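Local coordinates for protein B (Streptococcus agalactiae, PDB 5H6I) that is the CAMP factor, a secreted pore-forming toxin that permeabilizes membranes and binds the Fc region of IgG, at residues 53-58 with 108-113. Residues are numbered along the deposited sequence; the frame is centred on the assembly and turned at random.
Sequences RNIKDN and AITFST
Ile55, on helix 35-58, is the residue through which segment 53-58 meets segment 108-113 of helix 93-115, and it does so through two of its methyl groups. The branch methyl lies against Ile109: Ile55 CG2 and Ile109 CG2 come to 3.6 Å, in plain apolar contact. In both isoleucines chi1 near -60° (-66° for Ile55, -62° for Ile109) puts CG1 beside the backbone N and leaves CG2 anti to that N, which sends these two methyls into the gap between the helices, where the side chains cross at a slant. The longer arm of Ile55 is extended, with chi2 near 178°, and carries CD1 on past this pair; it lies 4.2 Å from Ile109 CG2 and grazes the methyl of Thr110, CD1 to CG2 at 4.5 Å. Lys56 faces helix 65-84 instead, its NZ hydrogen-bonded to Asn69 OD1.

Val68 of helix 65-84 touches both isoleucines, and Ile131 of helix 121-139 adds to the cover over Ile109, making this a small hydrophobic junction in the N-terminal helical bundle. The carbonyl O of Ile109 is occupied within its own helix, accepting from Thr113 N and, at 3.3 Å, from Thr113 OG1. With 116 Å² buried and no hydrogen bond across, the two segments meet through apolar contacts, held presumably by dispersion and the burial of methyl surface.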
# COMPACT_ATOMS: atom_id res chain seq x y z
N ARG A 53 7.28 -5.13 1.87
CA ARG A 53 6.52 -6.14 2.61
C ARG A 53 5.55 -5.49 3.59
O ARG A 53 4.49 -6.06 3.87
CB ARG A 53 7.47 -7.10 3.34
CG ARG A 53 8.41 -6.44 4.33
CD ARG A 53 7.92 -6.60 5.76
NE ARG A 53 9.01 -6.48 6.72
CZ ARG A 53 8.84 -6.16 8.00
NH1 ARG A 53 7.63 -5.92 8.47
NH2 ARG A 53 9.89 -6.08 8.81
N ASN A 54 5.90 -4.32 4.12
CA ASN A 54 4.93 -3.55 4.91
C ASN A 54 3.74 -3.15 4.05
O ASN A 54 2.59 -3.30 4.46
CB ASN A 54 5.61 -2.31 5.50
CG ASN A 54 6.65 -2.66 6.55
OD1 ASN A 54 6.51 -3.64 7.28
ND2 ASN A 54 7.70 -1.85 6.63
N ILE A 55 4.01 -2.64 2.85
CA ILE A 55 2.95 -2.25 1.93
C ILE A 55 2.15 -3.47 1.48
O ILE A 55 0.95 -3.37 1.23
CB ILE A 55 3.55 -1.48 0.74
CG1 ILE A 55 4.14 -0.15 1.21
CG2 ILE A 55 2.51 -1.25 -0.34
CD1 ILE A 55 4.80 0.65 0.10
N LYS A 56 2.80 -4.63 1.39
CA LYS A 56 2.13 -5.84 0.91
C LYS A 56 0.87 -6.16 1.70
O LYS A 56 -0.09 -6.71 1.15
CB LYS A 56 3.10 -7.02 0.95
CG LYS A 56 2.57 -8.29 0.31
CD LYS A 56 3.36 -9.51 0.76
CE LYS A 56 2.82 -10.78 0.14
NZ LYS A 56 2.99 -10.79 -1.34
N ASP A 57 0.85 -5.82 2.99
CA ASP A 57 -0.33 -6.09 3.81
C ASP A 57 -1.44 -5.07 3.56
O ASP A 57 -2.61 -5.44 3.46
CB ASP A 57 0.05 -6.10 5.29
CG ASP A 57 1.22 -7.02 5.59
OD1 ASP A 57 1.40 -8.01 4.85
OD2 ASP A 57 1.95 -6.75 6.56
N ASN A 58 -1.09 -3.79 3.45
CA ASN A 58 -2.09 -2.74 3.38
C ASN A 58 -2.81 -2.69 2.04
O ASN A 58 -3.92 -2.14 1.96
CB ASN A 58 -1.46 -1.38 3.67
CG ASN A 58 -0.80 -1.32 5.04
OD1 ASN A 58 -1.21 -2.02 5.96
ND2 ASN A 58 0.22 -0.48 5.17
N ALA A 108 4.93 6.06 -5.49
CA ALA A 108 3.62 6.11 -6.11
C ALA A 108 2.57 5.41 -5.26
O ALA A 108 1.40 5.82 -5.25
CB ALA A 108 3.66 5.51 -7.51
N ILE A 109 2.96 4.36 -4.53
CA ILE A 109 1.99 3.63 -3.71
C ILE A 109 1.62 4.44 -2.48
O ILE A 109 0.44 4.53 -2.12
CB ILE A 109 2.55 2.25 -3.34
CG1 ILE A 109 2.79 1.42 -4.61
CG2 ILE A 109 1.60 1.53 -2.41
CD1 ILE A 109 3.90 0.41 -4.48
N THR A 110 2.61 5.03 -1.80
CA THR A 110 2.31 5.89 -0.67
C THR A 110 1.55 7.14 -1.10
O THR A 110 0.76 7.68 -0.32
CB THR A 110 3.59 6.29 0.07
OG1 THR A 110 4.26 7.32 -0.67
CG2 THR A 110 4.51 5.09 0.23
N PHE A 111 1.78 7.61 -2.33
CA PHE A 111 1.00 8.72 -2.86
C PHE A 111 -0.48 8.36 -2.94
O PHE A 111 -1.35 9.20 -2.71
CB PHE A 111 1.53 9.13 -4.23
CG PHE A 111 0.69 10.16 -4.93
CD1 PHE A 111 0.86 11.51 -4.66
CD2 PHE A 111 -0.26 9.79 -5.87
CE1 PHE A 111 0.09 12.46 -5.30
CE2 PHE A 111 -1.03 10.73 -6.51
CZ PHE A 111 -0.85 12.07 -6.23
N SER A 112 -0.78 7.10 -3.28
CA SER A 112 -2.17 6.66 -3.34
C SER A 112 -2.79 6.60 -1.95
O SER A 112 -3.94 7.02 -1.76
CB SER A 112 -2.25 5.29 -4.02
OG SER A 112 -3.35 4.54 -3.52
N THR A 113 -2.04 6.10 -0.96
CA THR A 113 -2.58 5.96 0.39
C THR A 113 -2.94 7.31 1.00
O THR A 113 -3.90 7.41 1.77
CB THR A 113 -1.58 5.22 1.28
OG1 THR A 113 -1.22 3.97 0.67
CG2 THR A 113 -2.16 4.95 2.66